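Local coordinates for uncharacterized protein (Escherichia coli O157:H7, PDB 4ZV9) that is of unknown function but belongs to the dienelactone hydrolase family, and so probably hydrolyses ester or lactone bonds on an alpha/beta-hydrolase scaffold, at residues D161-E166 with K192-V197; A138-Y143 with I165-L170; L146-P151 with K232-Y237. All coordinates share one frame; numbering follows the deposited sequence.

Contact 1: residues D161-E166 with K192-V197; sequences DVAKIE and KANNKV
A Schellman motif closes helix 184-193, with Asn195 at positive phi as the C-prime residue, and the chain leaving it sends Lys196 across to the loop 161-166. From CG, which lies anti to the carbonyl carbon, the lysine bends once (chi2 -59°) and then runs out extended, bringing its ammonium to two backbone carbonyls. NZ donates to Ile165 O at 2.7 Å, in the carbonyl plane. Its second bond, 2.9 Å to Ala163 O, is met from well above that carbonyl's plane. Glu166 folds back at chi2 and crosses the lysine obliquely, so that OE2 makes a long salt bridge of 3.4 Å to NZ. A water that donates to Glu166 OE1 at 2.9 Å also takes a weak bond from NZ. The lysine charge is thus shared among two carbonyls and one carboxylate, which probably keeps it protonated. Nearer the helix end, the Asn194 amide lies against Ala163, with Asn194 OD1 3.7 Å from Ala163 CB, while ND2 is held by Ala190 O one turn back. On the buried side Val162 packs on Tyr187, Ala190 and Leu191 of helix 184-193, and Ile165 bridges Tyr187 to helix 132-142.

Contact 2: residues A138-Y143 with I165-L170; sequences AAAVAY and IEAPLL
Apolar packing comes first, and Ala140 is at its centre. Its methyl points from helix 132-142 at the incoming chain, where CB meets CG2 of Ile165 at 4.0 Å, CD2 of Leu169 at 4.2 Å and, more loosely, the methyl of Ala167. The next residue, Val141, has its CB turned away, yet CG2, anti to the carbonyl carbon, reaches round to CG1 of Ile165 at 3.9 Å; the two branched chains cross obliquely. Ile165 therefore presents CG2 to Ala140 and CG1 with CD1 to Val141.

The polar part runs through a single water. It donates to Ala140 O at 2.7 Å and equally closely to Tyr143 O, and accepts from Ala167 N at 2.8 Å, tying the end of the helix to the loop before strand 169-174. Tyr143 itself swings off toward helix 100-116, where its OH bonds to Glu112 and its ring meets Phe108 edge-to-face.

The helix backbone itself faces Ile165, with Ala140 O 3.6 Å from Ile165 CA. Direct cohesion is apolar, and the water gives partners to two carbonyls at the helix end and to one loop N-H, polar groups that the apolar side chains cannot serve.

Contact 3: residues L146-P151 with K232-Y237; sequences LACAVP and KWFDKY
A cysteine sulfur in the corner formed by two aromatic side chains sets this contact apart. Cys148 SG takes the crowded position between backbone N and carbonyl carbon (chi1 61°), which aims it at the helix. It meets the Phe234 ring at the edge, 5.0 Å from the centroid and 81° off the ring normal. The closest ring atom is Phe234 CD1, 3.8 Å from Cys148 SG. The same SG lies 5.2 Å from the centroid of the Trp233 five-membered ring, in an oblique approach. Cys148 CB, meanwhile, touches the pyrrole side of the indole, 3.8 Å from Trp233 NE1. That N-H is spent on Pro168 O, which helps to set the rotation of the indole.

The setting is the C-terminal helix of an alpha/beta-hydrolase lying along the central sheet: strand 148-151 and helix 220-237 run nearly antiparallel here (169°), their axes 9.3 Å apart at closest approach. Strand alternation turns Cys148 and Val150 to the helix and Ala149 away, to Ile126 and Leu169. Val150 CG2, anti to the carbonyl carbon, touches both aromatics, crossing each obliquely, 3.8 Å from Trp233 CD1 and about as near Phe234 CE1.

One turn on comes Tyr237. Its CB rests against Ala147 O and the Cys148 CB, while the Tyr237 ring stands edge-on over the indole face, CE2 3.5 Å above the Trp233 plane and over its centre. The Tyr237 ring in turn has Lys236 CG over one face; the ring packs on Pro168 and its OH on Val197.

Overall arrangement
The three contacts share the C-terminal half of the alpha/beta-hydrolase fold. Contacts 1 and 2 have centres about 9 Å apart and overlap at Ile165 and Glu166; the centre of contact 3 is about 10 Å from that of contact 2 and about 16 Å from that of contact 1. In chain order come helix 132-142, strand 148-151, the loop 161-166, strand 169-174, the end of helix 184-193 and helix 220-237. Backbone hydrogen bonds of Ala149 to Pro168 and Leu170, and of Leu169 to Val197, carry the sheet on from strand 148-151 through 169-174 toward 198-203. Helix 132-142 follows Cys130, modified here and probably the nucleophile, as in dienelactone hydrolases; contact 2 holds that helix's far, C-terminal end.

Contact 1: residues D161-E166 with K192-V197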
loop_
_atom_site.group_PDB
_atom_site.type_symbol
_atom_site.label_atom_id
_atom_site.label_comp_id
_atom_site.label_asym_id
_atom_site.label_seq_id
_atom_site.Cartn_x
_atom_site.Cartn_y
_atom_site.Cartn_z
ATOM N N ASP A 161 19.794 5.593 -1.141
ATOM C CA ASP A 161 19.378 4.193 -0.963
ATOM C C ASP A 161 18.810 3.536 -2.210
ATOM O O ASP A 161 18.476 2.339 -2.191
ATOM C CB ASP A 161 18.289 4.123 0.102
ATOM C CG ASP A 161 18.770 4.542 1.461
ATOM O OD1 ASP A 161 19.862 4.115 1.876
ATOM O OD2 ASP A 161 18.017 5.270 2.135
ATOM N N VAL A 162 18.684 4.297 -3.292
ATOM C CA VAL A 162 18.036 3.796 -4.506
ATOM C C VAL A 162 18.727 2.556 -5.089
ATOM O O VAL A 162 18.044 1.647 -5.572
ATOM C CB VAL A 162 17.862 4.923 -5.541
ATOM C CG1 VAL A 162 17.376 4.398 -6.879
ATOM C CG2 VAL A 162 16.876 5.949 -5.009
ATOM N N ALA A 163 20.053 2.478 -4.993
ATOM C CA ALA A 163 20.789 1.314 -5.514
ATOM C C ALA A 163 20.343 -0.005 -4.874
ATOM O O ALA A 163 20.435 -1.061 -5.496
ATOM C CB ALA A 163 22.296 1.503 -5.346
ATOM N N LYS A 164 19.835 0.055 -3.640
ATOM C CA LYS A 164 19.382 -1.148 -2.936
ATOM C C LYS A 164 18.060 -1.726 -3.462
ATOM O O LYS A 164 17.758 -2.899 -3.231
ATOM C CB LYS A 164 19.219 -0.847 -1.445
ATOM C CG LYS A 164 20.497 -0.512 -0.693
ATOM C CD LYS A 164 20.154 -0.202 0.766
ATOM C CE LYS A 164 21.337 0.084 1.674
ATOM N NZ LYS A 164 21.978 1.400 1.402
ATOM N N ILE A 165 17.274 -0.905 -4.160
ATOM C CA ILE A 165 15.938 -1.323 -4.637
ATOM C C ILE A 165 15.983 -2.414 -5.706
ATOM O O ILE A 165 16.737 -2.303 -6.681
ATOM C CB ILE A 165 15.138 -0.116 -5.192
ATOM C CG1 ILE A 165 14.868 0.894 -4.077
ATOM C CG2 ILE A 165 13.820 -0.584 -5.800
ATOM C CD1 ILE A 165 14.283 2.212 -4.546
ATOM N N GLU A 166 15.203 -3.484 -5.499
ATOM C CA GLU A 166 15.087 -4.564 -6.482
ATOM C C GLU A 166 13.643 -4.765 -6.973
ATOM O O GLU A 166 13.431 -5.232 -8.088
ATOM C CB GLU A 166 15.641 -5.885 -5.940
ATOM C CG GLU A 166 17.102 -5.839 -5.504
ATOM C CD GLU A 166 18.062 -5.366 -6.589
ATOM O OE1 GLU A 166 17.847 -5.664 -7.780
ATOM O OE2 GLU A 166 19.042 -4.679 -6.249
ATOM N N LYS A 192 17.137 5.694 -12.903
ATOM C CA LYS A 192 17.751 5.527 -14.216
ATOM C C LYS A 192 19.244 5.273 -14.110
ATOM O O LYS A 192 19.769 4.385 -14.779
ATOM C CB LYS A 192 17.512 6.751 -15.091
ATOM C CG LYS A 192 16.083 6.948 -15.537
ATOM C CD LYS A 192 16.005 8.058 -16.564
ATOM C CE LYS A 192 14.603 8.182 -17.130
ATOM N NZ LYS A 192 14.563 9.049 -18.333
ATOM N N ALA A 193 19.930 6.043 -13.267
ATOM C CA ALA A 193 21.380 5.879 -13.092
ATOM C C ALA A 193 21.747 4.484 -12.574
ATOM O O ALA A 193 22.840 3.992 -12.835
ATOM C CB ALA A 193 21.934 6.945 -12.161
ATOM N N ASN A 194 20.825 3.848 -11.858
ATOM C CA ASN A 194 21.042 2.506 -11.322
ATOM C C ASN A 194 20.286 1.401 -12.064
ATOM O O ASN A 194 20.163 0.277 -11.562
ATOM C CB ASN A 194 20.688 2.496 -9.846
ATOM C CG ASN A 194 21.678 3.274 -9.014
ATOM O OD1 ASN A 194 22.775 2.790 -8.745
ATOM N ND2 ASN A 194 21.308 4.486 -8.615
ATOM N N ASN A 195 19.822 1.712 -13.274
ATOM C CA ASN A 195 19.141 0.740 -14.143
ATOM C C ASN A 195 18.009 -0.020 -13.472
ATOM O O ASN A 195 17.861 -1.222 -13.673
ATOM C CB ASN A 195 20.170 -0.244 -14.709
ATOM C CG ASN A 195 21.240 0.451 -15.526
ATOM O OD1 ASN A 195 21.137 1.631 -15.821
ATOM N ND2 ASN A 195 22.264 -0.285 -15.911
ATOM N N LYS A 196 17.199 0.693 -12.697
ATOM C CA LYS A 196 16.088 0.074 -11.983
ATOM C C LYS A 196 14.835 -0.003 -12.841
ATOM O O LYS A 196 14.623 0.828 -13.721
ATOM C CB LYS A 196 15.791 0.842 -10.696
ATOM C CG LYS A 196 16.971 0.910 -9.735
ATOM C CD LYS A 196 17.447 -0.476 -9.320
ATOM C CE LYS A 196 18.596 -0.387 -8.333
ATOM N NZ LYS A 196 19.083 -1.734 -7.922
ATOM N N VAL A 197 14.033 -1.038 -12.596
ATOM C CA VAL A 197 12.797 -1.266 -13.336
ATOM C C VAL A 197 11.717 -0.422 -12.690
ATOM O O VAL A 197 11.419 -0.596 -11.505
ATOM C CB VAL A 197 12.395 -2.766 -13.315
ATOM C CG1 VAL A 197 11.022 -2.991 -13.950
ATOM C CG2 VAL A 197 13.449 -3.606 -14.038
HETATM O O HOH W 1 17.388 -3.900 -10.063
#

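Contact 2: residues A138-Y143 with I165-L170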
loop_
_atom_site.group_PDB
_atom_site.type_symbol
_atom_site.label_atom_id
_atom_site.label_comp_id
_atom_site.label_asym_id
_atom_site.label_seq_id
_atom_site.Cartn_x
_atom_site.Cartn_y
_atom_site.Cartn_z
ATOM N N ALA A 138 9.903 2.920 0.910
ATOM C CA ALA A 138 10.820 2.497 1.953
ATOM C C ALA A 138 10.934 0.976 1.997
ATOM O O ALA A 138 12.023 0.421 2.211
ATOM C CB ALA A 138 10.375 3.041 3.291
ATOM N N ALA A 139 9.820 0.289 1.770
ATOM C CA ALA A 139 9.840 -1.176 1.713
ATOM C C ALA A 139 10.665 -1.674 0.527
ATOM O O ALA A 139 11.395 -2.677 0.648
ATOM C CB ALA A 139 8.421 -1.733 1.639
ATOM N N ALA A 140 10.572 -0.979 -0.611
ATOM C CA ALA A 140 11.369 -1.346 -1.776
ATOM C C ALA A 140 12.864 -1.235 -1.464
ATOM O O ALA A 140 13.656 -2.035 -1.934
ATOM C CB ALA A 140 11.013 -0.477 -2.972
ATOM N N VAL A 141 13.236 -0.225 -0.680
ATOM C CA VAL A 141 14.611 -0.053 -0.254
ATOM C C VAL A 141 15.036 -1.186 0.676
ATOM O O VAL A 141 16.106 -1.764 0.519
ATOM C CB VAL A 141 14.816 1.307 0.459
ATOM C CG1 VAL A 141 16.148 1.357 1.208
ATOM C CG2 VAL A 141 14.716 2.451 -0.534
ATOM N N ALA A 142 14.184 -1.526 1.632
ATOM C CA ALA A 142 14.538 -2.507 2.658
ATOM C C ALA A 142 14.478 -4.004 2.291
ATOM O O ALA A 142 15.183 -4.793 2.896
ATOM C CB ALA A 142 13.680 -2.258 3.892
ATOM N N TYR A 143 13.616 -4.397 1.356
ATOM C CA TYR A 143 13.391 -5.817 1.044
ATOM C C TYR A 143 13.760 -6.169 -0.388
ATOM O O TYR A 143 12.944 -6.002 -1.293
ATOM C CB TYR A 143 11.920 -6.202 1.326
ATOM C CG TYR A 143 11.621 -6.194 2.807
ATOM C CD1 TYR A 143 11.228 -5.031 3.448
ATOM C CD2 TYR A 143 11.789 -7.347 3.579
ATOM C CE1 TYR A 143 10.982 -5.017 4.810
ATOM C CE2 TYR A 143 11.549 -7.342 4.941
ATOM C CZ TYR A 143 11.150 -6.173 5.550
ATOM O OH TYR A 143 10.920 -6.149 6.900
ATOM N N ILE A 165 17.274 -0.905 -4.160
ATOM C CA ILE A 165 15.938 -1.323 -4.637
ATOM C C ILE A 165 15.983 -2.414 -5.706
ATOM O O ILE A 165 16.737 -2.303 -6.681
ATOM C CB ILE A 165 15.138 -0.116 -5.192
ATOM C CG1 ILE A 165 14.868 0.894 -4.077
ATOM C CG2 ILE A 165 13.820 -0.584 -5.800
ATOM C CD1 ILE A 165 14.283 2.212 -4.546
ATOM N N GLU A 166 15.203 -3.484 -5.499
ATOM C CA GLU A 166 15.087 -4.564 -6.482
ATOM C C GLU A 166 13.643 -4.765 -6.973
ATOM O O GLU A 166 13.431 -5.232 -8.088
ATOM C CB GLU A 166 15.641 -5.885 -5.940
ATOM C CG GLU A 166 17.102 -5.839 -5.504
ATOM C CD GLU A 166 18.062 -5.366 -6.589
ATOM O OE1 GLU A 166 17.847 -5.664 -7.780
ATOM O OE2 GLU A 166 19.042 -4.679 -6.249
ATOM N N ALA A 167 12.661 -4.400 -6.152
ATOM C CA ALA A 167 11.267 -4.525 -6.543
ATOM C C ALA A 167 10.926 -3.557 -7.676
ATOM O O ALA A 167 11.212 -2.360 -7.579
ATOM C CB ALA A 167 10.361 -4.230 -5.354
ATOM N N PRO A 168 10.295 -4.074 -8.746
ATOM C CA PRO A 168 9.789 -3.212 -9.817
ATOM C C PRO A 168 8.784 -2.210 -9.264
ATOM O O PRO A 168 7.861 -2.606 -8.545
ATOM C CB PRO A 168 9.099 -4.194 -10.766
ATOM C CG PRO A 168 9.828 -5.474 -10.559
ATOM C CD PRO A 168 10.180 -5.503 -9.096
ATOM N N LEU A 169 8.983 -0.940 -9.594
ATOM C CA LEU A 169 8.181 0.166 -9.048
ATOM C C LEU A 169 7.192 0.737 -10.039
ATOM O O LEU A 169 7.566 1.063 -11.176
ATOM C CB LEU A 169 9.105 1.311 -8.645
ATOM C CG LEU A 169 9.892 1.174 -7.355
ATOM C CD1 LEU A 169 11.011 2.205 -7.351
ATOM C CD2 LEU A 169 8.959 1.377 -6.181
ATOM N N LEU A 170 5.947 0.878 -9.609
ATOM C CA LEU A 170 4.926 1.546 -10.401
ATOM C C LEU A 170 4.526 2.746 -9.571
ATOM O O LEU A 170 3.915 2.589 -8.514
ATOM C CB LEU A 170 3.720 0.643 -10.674
ATOM C CG LEU A 170 2.528 1.332 -11.349
ATOM C CD1 LEU A 170 2.889 1.889 -12.724
ATOM C CD2 LEU A 170 1.369 0.359 -11.459
HETATM O O HOH W 2 13.211 -4.304 -3.400
#

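Contact 3: residues L146-P151 with K232-Y237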
loop_
_atom_site.group_PDB
_atom_site.type_symbol
_atom_site.label_atom_id
_atom_site.label_comp_id
_atom_site.label_asym_id
_atom_site.label_seq_id
_atom_site.Cartn_x
_atom_site.Cartn_y
_atom_site.Cartn_z
ATOM N N LEU A 146 11.128 -8.245 -2.292
ATOM C CA LEU A 146 9.788 -7.709 -2.484
ATOM C C LEU A 146 9.433 -7.855 -3.961
ATOM O O LEU A 146 10.221 -7.471 -4.840
ATOM C CB LEU A 146 9.759 -6.243 -2.060
ATOM C CG LEU A 146 8.419 -5.501 -2.022
ATOM C CD1 LEU A 146 7.528 -6.046 -0.899
ATOM C CD2 LEU A 146 8.666 -4.031 -1.829
ATOM N N ALA A 147 8.281 -8.451 -4.240
ATOM C CA ALA A 147 7.896 -8.737 -5.625
ATOM C C ALA A 147 7.613 -7.486 -6.471
ATOM O O ALA A 147 7.907 -7.466 -7.664
ATOM C CB ALA A 147 6.701 -9.671 -5.644
ATOM N N CYS A 148 7.022 -6.465 -5.859
ATOM C CA CYS A 148 6.747 -5.201 -6.538
ATOM C C CYS A 148 6.265 -4.178 -5.511
ATOM O O CYS A 148 5.884 -4.538 -4.393
ATOM C CB CYS A 148 5.696 -5.366 -7.647
ATOM S SG CYS A 148 4.074 -5.957 -7.065
ATOM N N ALA A 149 6.324 -2.907 -5.882
ATOM C CA ALA A 149 5.854 -1.819 -5.021
ATOM C C ALA A 149 5.118 -0.790 -5.862
ATOM O O ALA A 149 5.586 -0.414 -6.954
ATOM C CB ALA A 149 7.012 -1.177 -4.293
ATOM N N VAL A 150 3.991 -0.312 -5.350
ATOM C CA VAL A 150 3.144 0.624 -6.075
ATOM C C VAL A 150 2.745 1.809 -5.188
ATOM O O VAL A 150 1.686 1.796 -4.558
ATOM C CB VAL A 150 1.887 -0.082 -6.627
ATOM C CG1 VAL A 150 1.089 0.849 -7.519
ATOM C CG2 VAL A 150 2.269 -1.334 -7.398
ATOM N N PRO A 151 3.619 2.826 -5.100
ATOM C CA PRO A 151 3.280 3.998 -4.306
ATOM C C PRO A 151 2.348 4.973 -5.027
ATOM O O PRO A 151 2.629 5.367 -6.167
ATOM C CB PRO A 151 4.637 4.669 -4.074
ATOM C CG PRO A 151 5.484 4.212 -5.213
ATOM C CD PRO A 151 5.049 2.798 -5.451
ATOM N N LYS A 232 -2.409 -4.712 -13.531
ATOM C CA LYS A 232 -1.509 -5.278 -14.539
ATOM C C LYS A 232 -0.104 -5.495 -13.967
ATOM O O LYS A 232 0.581 -6.456 -14.326
ATOM C CB LYS A 232 -1.427 -4.382 -15.777
ATOM C CG LYS A 232 -2.731 -4.386 -16.559
ATOM C CD LYS A 232 -2.672 -3.647 -17.889
ATOM C CE LYS A 232 -4.087 -3.440 -18.405
ATOM N NZ LYS A 232 -4.094 -3.041 -19.836
ATOM N N TRP A 233 0.332 -4.585 -13.107
ATOM C CA TRP A 233 1.647 -4.676 -12.487
ATOM C C TRP A 233 1.657 -5.911 -11.574
ATOM O O TRP A 233 2.597 -6.716 -11.613
ATOM C CB TRP A 233 1.929 -3.396 -11.695
ATOM C CG TRP A 233 3.376 -3.106 -11.417
ATOM C CD1 TRP A 233 4.010 -3.184 -10.217
ATOM C CD2 TRP A 233 4.348 -2.610 -12.357
ATOM N NE1 TRP A 233 5.326 -2.786 -10.353
ATOM C CE2 TRP A 233 5.557 -2.433 -11.655
ATOM C CE3 TRP A 233 4.310 -2.311 -13.725
ATOM C CZ2 TRP A 233 6.729 -1.970 -12.273
ATOM C CZ3 TRP A 233 5.473 -1.861 -14.342
ATOM C CH2 TRP A 233 6.665 -1.692 -13.613
ATOM N N PHE A 234 0.606 -6.056 -10.765
ATOM C CA PHE A 234 0.485 -7.224 -9.882
ATOM C C PHE A 234 0.504 -8.515 -10.683
ATOM O O PHE A 234 1.172 -9.474 -10.304
ATOM C CB PHE A 234 -0.803 -7.197 -9.043
ATOM C CG PHE A 234 -0.846 -6.123 -7.965
ATOM C CD1 PHE A 234 0.317 -5.562 -7.435
ATOM C CD2 PHE A 234 -2.062 -5.736 -7.436
ATOM C CE1 PHE A 234 0.250 -4.589 -6.445
ATOM C CE2 PHE A 234 -2.132 -4.794 -6.420
ATOM C CZ PHE A 234 -0.973 -4.216 -5.928
ATOM N N ASP A 235 -0.261 -8.541 -11.769
ATOM C CA ASP A 235 -0.356 -9.722 -12.605
ATOM C C ASP A 235 1.004 -10.080 -13.198
ATOM O O ASP A 235 1.363 -11.245 -13.304
ATOM C CB ASP A 235 -1.350 -9.475 -13.736
ATOM C CG ASP A 235 -1.493 -10.668 -14.650
ATOM O OD1 ASP A 235 -1.845 -11.754 -14.150
ATOM O OD2 ASP A 235 -1.247 -10.528 -15.864
ATOM N N LYS A 236 1.766 -9.064 -13.565
ATOM C CA LYS A 236 3.078 -9.277 -14.146
ATOM C C LYS A 236 4.123 -9.751 -13.132
ATOM O O LYS A 236 4.941 -10.606 -13.452
ATOM C CB LYS A 236 3.562 -7.977 -14.778
ATOM C CG LYS A 236 4.792 -8.098 -15.662
ATOM C CD LYS A 236 5.133 -6.737 -16.236
ATOM C CE LYS A 236 6.372 -6.716 -17.051
ATOM N NZ LYS A 236 6.570 -7.913 -17.891
ATOM N N TYR A 237 4.097 -9.206 -11.917
ATOM C CA TYR A 237 5.175 -9.463 -10.969
ATOM C C TYR A 237 4.876 -10.320 -9.748
ATOM O O TYR A 237 5.803 -10.688 -9.052
ATOM C CB TYR A 237 5.810 -8.136 -10.543
ATOM C CG TYR A 237 6.496 -7.421 -11.693
ATOM C CD1 TYR A 237 7.623 -7.968 -12.296
ATOM C CD2 TYR A 237 6.047 -6.182 -12.150
ATOM C CE1 TYR A 237 8.277 -7.311 -13.344
ATOM C CE2 TYR A 237 6.690 -5.518 -13.191
ATOM C CZ TYR A 237 7.805 -6.091 -13.781
ATOM O OH TYR A 237 8.433 -5.439 -14.797
#